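Local coordinates for protein myosin regulatory light chain (Physarum polycephalum, PDB 2BL0) that serves as an EF-hand light chain of the myosin II regulatory domain and binds a calcium ion, at residues Q8-I13 / G28-S33; K76-A81 / M137-Y142; V121-S124 / A128-Y131. One frame throughout, in Å; residues are numbered along the deposited sequence. Where two conformers were deposited one is given.

Interaction 1: Q8-I13 / G28-S33; sequences QECFQI and GSALRS
C10 and A30 face each other from neighbouring helices, their CA atoms 7.1 Å apart, the closest CA pair of the two segments. The CB of each points toward the opposite helix. In C10, SG lies trans to the backbone N (chi1 171°), which carries the sulfur outward to meet the A30 backbone, where SG stands 3.8 Å from A30 O. The methyl group of A30 is a looser neighbour, its CB 4.5 Å from C10 SG. One turn further along, S33 offers its carbon rather than its hydroxyl, since C10 SG lies 4.2 Å from S33 CB.

The hydroxyl is occupied within its own helix: S33 OG donates to S29 O at 2.7 Å, arriving above the carbonyl plane. S33 N reaches the same oxygen from the opposite face, and two donors therefore grip S29 O. F60 of helix 57-64 touches both C10 and A30, and aromatic packing from the chain of another protein covers both C10 and S33. Helices 4-14 and 27-33 are the flanking pair of a helix-loop-helix EF-hand, whose intervening loop holds a calcium ion about 12 Å from the A30 side chain.

Interaction 2: K76-A81 / M137-Y142; sequences KEMLDA and MLVTGY
M78 meets L138 and V139 without any flat group between them; the flat groups of the two segments lie off to the sides. The ring of Y142 meets an aromatic side chain of another protein chain, with planes at about 65°, while its OH bonds to E120 OE1. The D80 carboxylate is held within its own helix: K76 NZ sits 2.8 Å from D80 OD1 in a salt bridge, on the syn side of that oxygen.

The contact itself is carried by one flexible chain against two branched ones. M78 is extended through chi2 and then bends at its last torsion (chi3 -88°), turning the terminal methyl away from the line of the chain. In the conformer described, one of two deposited, SD lies 4.0 Å from L138 CD1. Beyond the bend, M78 CE approaches V139 CG2 at 3.6 Å. The sulfur and the methyl thus address successive residues of helix 131-140, and M78 crosses both side chains at a slant. The backbones stay well apart, with 9.9 Å between M78 CA and L138 CA, and side chains alone span the gap.

V135 also touches M78, and the chain of another protein packs an apolar side chain on M78 and an aromatic one on L138. L138 O and G141 O each accept a hydrogen bond from a basic side chain of that other protein, around the end of the helix, where G141 is the first residue to leave helical angles.

No hydrogen bond or salt bridge crosses between the segments, and only 108 Å² is buried. The chemistry is therefore van der Waals contact of aliphatic carbon and sulfur, which imposes little directionality and is consistent with M78 adopting more than one conformation.

Interaction 3: V121-S124 / A128-Y131; sequences VSVS and AINY
S124 and A128 hold each other through a reciprocal pair of hydrogen bonds, one of which runs through the serine side chain. Starting at the root of that side chain, S124 CB lies 3.7 Å from A128 O. The next atom, OG, is placed between the backbone N and the carbonyl carbon (chi1 75°), where it can receive A128 N at 3.1 Å. OG also touches the alanine methyl, 3.4 Å from A128 CB. D126 N is a second donor to the same oxygen, the pattern of an ST turn, and the hydroxyl thereby ties the short connection together.

The return bond is purely backbone: S124 N donates to A128 O at 2.9 Å, in the carbonyl plane and nearly straight at 166°. S124 OG thus occupies the acceptor role that a main-chain oxygen would take in a regular hydrogen-bonded antiparallel pair. Two residues on, at S122 and N130, a water takes the place of direct backbone bonds, donating to S122 O over 2.8 Å. The same water accepts from N130 N over 3.0 Å.

Next to these polar links, I129 supplies the apolar part. Its CG2 lies 3.6 Å from V121 CG1, and V123 approaches it with CG2, 3.9 Å from I129 CG2. Methyls of both valines thus converge on I129 CG2.

Strand 128-130 pairs antiparallel with strand 92-94, I129 bonding by backbone to I93, beside a probable calcium site that includes T92. I129 also packs on E95 and L98 of helix 95-104. N130 then N-caps helix 131-140 through OD1 to S133 N, and the ring of Y131 lies almost parallel to that of F82 in helix 75-85.

Interaction 1 comes first along the chain and joins helices 4-14 and 27-33 of the first EF-hand. Interactions 2 and 3 belong to the later EF-hand pair, across the chain's centre from it. Residues 76-81 open interaction 2, both segments of interaction 3 follow, and residues 137-142 close it. The centre of interaction 1 lies 22 Å from that of interaction 2 and 31 Å from that of interaction 3, without contact. Interactions 2 and 3, 15 Å apart at their centres, touch directly: L79 CD2 packs 3.7 Å from Y131 CE1. Strand 128-130 runs straight into helix 131-140, coupling sheet and helix packing within one half of an elongated light chain.

Interaction 1: Q8-I13 / G28-S33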
loop_
_atom_site.group_PDB
_atom_site.type_symbol
_atom_site.label_atom_id
_atom_site.label_comp_id
_atom_site.label_asym_id
_atom_site.label_seq_id
_atom_site.Cartn_x
_atom_site.Cartn_y
_atom_site.Cartn_z
ATOM N N GLN B 8 3.270 -9.695 6.431
ATOM C CA GLN B 8 3.173 -8.687 7.495
ATOM C C GLN B 8 2.239 -7.533 7.118
ATOM O O GLN B 8 1.429 -7.083 7.918
ATOM C CB GLN B 8 4.554 -8.130 7.841
ATOM C CG GLN B 8 4.521 -7.024 8.894
ATOM C CD GLN B 8 5.909 -6.549 9.266
ATOM O OE1 GLN B 8 6.245 -6.464 10.444
ATOM N NE2 GLN B 8 6.709 -6.240 8.268
ATOM N N GLU B 9 2.367 -7.049 5.890
ATOM C CA GLU B 9 1.565 -5.944 5.399
ATOM C C GLU B 9 0.093 -6.288 5.456
ATOM O O GLU B 9 -0.741 -5.480 5.864
ATOM C CB GLU B 9 1.954 -5.638 3.944
ATOM C CG GLU B 9 1.197 -4.492 3.292
ATOM C CD GLU B 9 1.611 -4.243 1.854
ATOM O OE1 GLU B 9 1.782 -5.211 1.084
ATOM O OE2 GLU B 9 1.780 -3.068 1.500
ATOM N N CYS B 10 -0.225 -7.486 4.984
ATOM C CA CYS B 10 -1.586 -7.963 5.003
ATOM C C CYS B 10 -2.115 -8.027 6.419
ATOM O O CYS B 10 -3.191 -7.504 6.684
ATOM C CB CYS B 10 -1.682 -9.324 4.314
ATOM S SG CYS B 10 -3.292 -10.162 4.494
ATOM N N PHE B 11 -1.346 -8.618 7.335
ATOM C CA PHE B 11 -1.764 -8.732 8.726
ATOM C C PHE B 11 -2.058 -7.355 9.317
ATOM O O PHE B 11 -3.083 -7.163 9.960
ATOM C CB PHE B 11 -0.707 -9.456 9.556
ATOM C CG PHE B 11 -1.115 -9.679 10.991
ATOM C CD1 PHE B 11 -1.790 -10.848 11.370
ATOM C CD2 PHE B 11 -0.819 -8.742 11.953
ATOM C CE1 PHE B 11 -2.178 -11.051 12.678
ATOM C CE2 PHE B 11 -1.190 -8.935 13.250
ATOM C CZ PHE B 11 -1.865 -10.088 13.626
ATOM N N GLN B 12 -1.169 -6.407 9.071
ATOM C CA GLN B 12 -1.318 -5.068 9.618
ATOM C C GLN B 12 -2.580 -4.386 9.094
ATOM O O GLN B 12 -3.209 -3.612 9.804
ATOM C CB GLN B 12 -0.084 -4.209 9.309
ATOM C CG GLN B 12 1.141 -4.704 10.025
ATOM C CD GLN B 12 2.381 -3.882 9.757
ATOM O OE1 GLN B 12 3.268 -3.840 10.601
ATOM N NE2 GLN B 12 2.454 -3.235 8.598
ATOM N N ILE B 13 -2.951 -4.669 7.849
ATOM C CA ILE B 13 -4.170 -4.111 7.274
ATOM C C ILE B 13 -5.413 -4.654 7.985
ATOM O O ILE B 13 -6.340 -3.901 8.262
ATOM C CB ILE B 13 -4.206 -4.343 5.736
ATOM C CG1 ILE B 13 -3.230 -3.382 5.037
ATOM C CG2 ILE B 13 -5.595 -4.146 5.166
ATOM C CD1 ILE B 13 -2.919 -3.776 3.636
ATOM N N GLY B 28 -9.772 -16.759 7.449
ATOM C CA GLY B 28 -10.061 -17.136 6.081
ATOM C C GLY B 28 -9.843 -15.986 5.112
ATOM O O GLY B 28 -9.160 -16.143 4.101
ATOM N N SER B 29 -10.414 -14.827 5.431
ATOM C CA SER B 29 -10.292 -13.627 4.595
ATOM C C SER B 29 -8.848 -13.212 4.376
ATOM O O SER B 29 -8.451 -12.874 3.272
ATOM C CB SER B 29 -11.077 -12.469 5.219
ATOM O OG SER B 29 -12.456 -12.781 5.186
ATOM N N ALA B 30 -8.060 -13.278 5.443
ATOM C CA ALA B 30 -6.645 -12.906 5.394
ATOM C C ALA B 30 -5.829 -13.887 4.540
ATOM O O ALA B 30 -5.000 -13.457 3.723
ATOM C CB ALA B 30 -6.088 -12.793 6.822
ATOM N N LEU B 31 -6.053 -15.192 4.709
ATOM C CA LEU B 31 -5.401 -16.208 3.870
ATOM C C LEU B 31 -5.761 -16.018 2.405
ATOM O O LEU B 31 -4.894 -16.003 1.510
ATOM C CB LEU B 31 -5.791 -17.622 4.315
ATOM C CG LEU B 31 -5.271 -18.050 5.669
ATOM C CD1 LEU B 31 -6.036 -19.267 6.110
ATOM C CD2 LEU B 31 -3.768 -18.309 5.628
ATOM N N ARG B 32 -7.054 -15.839 2.158
ATOM C CA ARG B 32 -7.562 -15.645 0.816
ATOM C C ARG B 32 -7.008 -14.372 0.155
ATOM O O ARG B 32 -6.750 -14.360 -1.043
ATOM C CB ARG B 32 -9.079 -15.609 0.853
ATOM C CG ARG B 32 -9.674 -16.964 1.106
ATOM C CD ARG B 32 -11.129 -16.944 1.539
ATOM N NE ARG B 32 -11.547 -18.302 1.870
ATOM C CZ ARG B 32 -12.352 -18.644 2.869
ATOM N NH1 ARG B 32 -12.900 -17.732 3.682
ATOM N NH2 ARG B 32 -12.596 -19.922 3.076
ATOM N N SER B 33 -6.812 -13.327 0.960
ATOM C CA SER B 33 -6.279 -12.063 0.486
ATOM C C SER B 33 -4.923 -12.250 -0.179
ATOM O O SER B 33 -4.596 -11.509 -1.111
ATOM C CB SER B 33 -6.164 -11.037 1.628
ATOM O OG SER B 33 -7.454 -10.626 2.072
#

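Interaction 2: K76-A81 / M137-Y142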
loop_
_atom_site.group_PDB
_atom_site.type_symbol
_atom_site.label_atom_id
_atom_site.label_comp_id
_atom_site.label_asym_id
_atom_site.label_seq_id
_atom_site.Cartn_x
_atom_site.Cartn_y
_atom_site.Cartn_z
ATOM N N LYS B 76 -8.252 -27.613 -12.308
ATOM C CA LYS B 76 -8.663 -28.915 -12.802
ATOM C C LYS B 76 -9.968 -29.331 -12.146
ATOM O O LYS B 76 -10.926 -29.670 -12.831
ATOM C CB LYS B 76 -7.561 -29.945 -12.561
ATOM C CG LYS B 76 -7.974 -31.400 -12.753
ATOM C CD LYS B 76 -8.355 -31.718 -14.188
ATOM C CE LYS B 76 -8.563 -33.226 -14.425
ATOM N NZ LYS B 76 -9.461 -33.554 -15.606
ATOM N N GLU B 77 -10.027 -29.253 -10.827
ATOM C CA GLU B 77 -11.233 -29.659 -10.120
ATOM C C GLU B 77 -12.418 -28.782 -10.499
ATOM O O GLU B 77 -13.532 -29.273 -10.637
ATOM C CB GLU B 77 -10.993 -29.629 -8.597
ATOM C CG GLU B 77 -10.092 -30.760 -8.086
ATOM C CD GLU B 77 -9.418 -30.475 -6.744
ATOM O OE1 GLU B 77 -9.194 -29.295 -6.372
ATOM O OE2 GLU B 77 -9.078 -31.457 -6.049
ATOM N N MET B 78 -12.190 -27.492 -10.696
ATOM C CA MET B 78 -13.273 -26.600 -11.106
ATOM C C MET B 78 -13.787 -26.916 -12.501
ATOM O O MET B 78 -14.981 -26.918 -12.739
ATOM C CB MET B 78 -12.826 -25.142 -11.080
ATOM C CG MET B 78 -12.670 -24.535 -9.653
ATOM S SD MET B 78 -12.529 -22.717 -9.676
ATOM C CE MET B 78 -10.860 -22.505 -9.863
ATOM N N LEU B 79 -12.883 -27.159 -13.433
ATOM C CA LEU B 79 -13.318 -27.435 -14.799
ATOM C C LEU B 79 -14.040 -28.784 -14.894
ATOM O O LEU B 79 -15.000 -28.916 -15.647
ATOM C CB LEU B 79 -12.140 -27.401 -15.759
ATOM C CG LEU B 79 -12.124 -26.357 -16.881
ATOM C CD1 LEU B 79 -11.399 -26.947 -18.088
ATOM C CD2 LEU B 79 -13.464 -25.810 -17.318
ATOM N N ASP B 80 -13.558 -29.770 -14.146
ATOM C CA ASP B 80 -14.226 -31.075 -14.016
ATOM C C ASP B 80 -15.648 -30.899 -13.462
ATOM O O ASP B 80 -16.593 -31.532 -13.937
ATOM C CB ASP B 80 -13.451 -31.987 -13.052
ATOM C CG ASP B 80 -12.194 -32.583 -13.661
ATOM O OD1 ASP B 80 -11.923 -32.392 -14.865
ATOM O OD2 ASP B 80 -11.415 -33.282 -12.988
ATOM N N ALA B 81 -15.774 -30.065 -12.432
ATOM C CA ALA B 81 -17.074 -29.772 -11.827
ATOM C C ALA B 81 -18.001 -29.159 -12.856
ATOM O O ALA B 81 -19.108 -29.611 -13.023
ATOM C CB ALA B 81 -16.926 -28.842 -10.646
ATOM N N MET B 137 -11.265 -16.248 -14.587
ATOM C CA MET B 137 -11.401 -15.067 -13.746
ATOM C C MET B 137 -11.053 -15.418 -12.289
ATOM O O MET B 137 -10.319 -14.691 -11.631
ATOM C CB MET B 137 -12.827 -14.492 -13.857
ATOM C CG MET B 137 -13.084 -13.270 -12.996
ATOM S SD MET B 137 -14.812 -12.757 -12.939
ATOM C CE MET B 137 -15.451 -13.760 -11.651
ATOM N N LEU B 138 -11.556 -16.538 -11.780
ATOM C CA LEU B 138 -11.256 -16.938 -10.409
ATOM C C LEU B 138 -9.789 -17.242 -10.138
ATOM O O LEU B 138 -9.306 -16.997 -9.036
ATOM C CB LEU B 138 -12.100 -18.133 -9.987
ATOM C CG LEU B 138 -13.614 -17.931 -9.984
ATOM C CD1 LEU B 138 -14.280 -19.140 -9.344
ATOM C CD2 LEU B 138 -14.019 -16.666 -9.244
ATOM N N VAL B 139 -9.099 -17.773 -11.130
ATOM C CA VAL B 139 -7.721 -18.208 -10.972
ATOM C C VAL B 139 -6.732 -17.054 -11.210
ATOM O O VAL B 139 -5.741 -16.924 -10.481
ATOM C CB VAL B 139 -7.412 -19.399 -11.904
ATOM C CG1 VAL B 139 -5.919 -19.772 -11.862
ATOM C CG2 VAL B 139 -8.286 -20.594 -11.547
ATOM N N THR B 140 -6.994 -16.233 -12.224
ATOM C CA THR B 140 -6.037 -15.211 -12.679
ATOM C C THR B 140 -6.353 -13.797 -12.201
ATOM O O THR B 140 -5.485 -12.930 -12.252
ATOM C CB THR B 140 -5.921 -15.212 -14.219
ATOM O OG1 THR B 140 -7.155 -14.760 -14.806
ATOM C CG2 THR B 140 -5.724 -16.631 -14.745
ATOM N N GLY B 141 -7.579 -13.577 -11.735
ATOM C CA GLY B 141 -8.025 -12.257 -11.323
ATOM C C GLY B 141 -7.337 -11.765 -10.067
ATOM O O GLY B 141 -6.988 -12.546 -9.200
ATOM N N TYR B 142 -7.142 -10.454 -9.970
ATOM C CA TYR B 142 -6.560 -9.816 -8.790
ATOM C C TYR B 142 -5.362 -10.569 -8.212
ATOM O O TYR B 142 -5.386 -10.978 -7.056
ATOM C CB TYR B 142 -7.646 -9.572 -7.729
ATOM C CG TYR B 142 -8.740 -8.676 -8.249
ATOM C CD1 TYR B 142 -8.544 -7.295 -8.355
ATOM C CD2 TYR B 142 -9.951 -9.202 -8.684
ATOM C CE1 TYR B 142 -9.528 -6.467 -8.873
ATOM C CE2 TYR B 142 -10.946 -8.378 -9.201
ATOM C CZ TYR B 142 -10.725 -7.009 -9.286
ATOM O OH TYR B 142 -11.709 -6.200 -9.791
#

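Interaction 3: V121-S124 / A128-Y131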
loop_
_atom_site.group_PDB
_atom_site.type_symbol
_atom_site.label_atom_id
_atom_site.label_comp_id
_atom_site.label_asym_id
_atom_site.label_seq_id
_atom_site.Cartn_x
_atom_site.Cartn_y
_atom_site.Cartn_z
ATOM N N VAL B 121 -19.181 -10.856 -14.990
ATOM C CA VAL B 121 -19.490 -12.033 -15.781
ATOM C C VAL B 121 -20.462 -11.736 -16.923
ATOM O O VAL B 121 -21.596 -11.297 -16.707
ATOM C CB VAL B 121 -20.066 -13.134 -14.878
ATOM C CG1 VAL B 121 -20.616 -14.286 -15.695
ATOM C CG2 VAL B 121 -19.001 -13.599 -13.923
ATOM N N SER B 122 -20.001 -12.008 -18.140
ATOM C CA SER B 122 -20.769 -11.770 -19.347
ATOM C C SER B 122 -21.863 -12.817 -19.517
ATOM O O SER B 122 -21.559 -14.015 -19.531
ATOM C CB SER B 122 -19.834 -11.834 -20.558
ATOM O OG SER B 122 -20.503 -11.348 -21.700
ATOM N N VAL B 123 -23.114 -12.376 -19.642
ATOM C CA VAL B 123 -24.253 -13.282 -19.830
ATOM C C VAL B 123 -24.833 -13.093 -21.234
ATOM O O VAL B 123 -25.088 -11.969 -21.652
ATOM C CB VAL B 123 -25.384 -13.003 -18.802
ATOM C CG1 VAL B 123 -26.529 -13.989 -18.961
ATOM C CG2 VAL B 123 -24.859 -13.040 -17.396
ATOM N N SER B 124 -25.084 -14.195 -21.934
ATOM C CA SER B 124 -25.613 -14.146 -23.300
ATOM C C SER B 124 -27.096 -13.803 -23.276
ATOM O O SER B 124 -27.704 -13.687 -22.209
ATOM C CB SER B 124 -25.434 -15.489 -23.992
ATOM O OG SER B 124 -26.374 -16.442 -23.524
ATOM N N ALA B 128 -26.764 -17.640 -20.728
ATOM C CA ALA B 128 -25.632 -18.567 -20.610
ATOM C C ALA B 128 -24.337 -17.823 -20.290
ATOM O O ALA B 128 -24.113 -16.711 -20.759
ATOM C CB ALA B 128 -25.444 -19.352 -21.922
ATOM N N ILE B 129 -23.472 -18.469 -19.518
ATOM C CA ILE B 129 -22.138 -17.946 -19.239
ATOM C C ILE B 129 -21.117 -19.000 -19.623
ATOM O O ILE B 129 -21.385 -20.192 -19.548
ATOM C CB ILE B 129 -21.962 -17.525 -17.759
ATOM C CG1 ILE B 129 -22.071 -18.719 -16.815
ATOM C CG2 ILE B 129 -22.989 -16.475 -17.383
ATOM C CD1 ILE B 129 -20.760 -19.230 -16.324
ATOM N N ASN B 130 -19.945 -18.553 -20.034
ATOM C CA ASN B 130 -18.872 -19.469 -20.385
ATOM C C ASN B 130 -18.105 -19.779 -19.119
ATOM O O ASN B 130 -17.448 -18.892 -18.553
ATOM C CB ASN B 130 -17.963 -18.832 -21.440
ATOM C CG ASN B 130 -16.844 -19.752 -21.886
ATOM O OD1 ASN B 130 -15.912 -19.988 -21.136
ATOM N ND2 ASN B 130 -16.918 -20.251 -23.137
ATOM N N TYR B 131 -18.181 -21.032 -18.667
ATOM C CA TYR B 131 -17.656 -21.370 -17.357
ATOM C C TYR B 131 -16.137 -21.418 -17.326
ATOM O O TYR B 131 -15.568 -21.119 -16.311
ATOM C CB TYR B 131 -18.298 -22.641 -16.764
ATOM C CG TYR B 131 -18.228 -23.879 -17.612
ATOM C CD1 TYR B 131 -17.029 -24.536 -17.825
ATOM C CD2 TYR B 131 -19.373 -24.407 -18.197
ATOM C CE1 TYR B 131 -16.965 -25.700 -18.611
ATOM C CE2 TYR B 131 -19.326 -25.560 -18.987
ATOM C CZ TYR B 131 -18.113 -26.203 -19.182
ATOM O OH TYR B 131 -18.063 -27.332 -19.961
HETATM O O HOH W 1 -19.359 -15.608 -20.052
#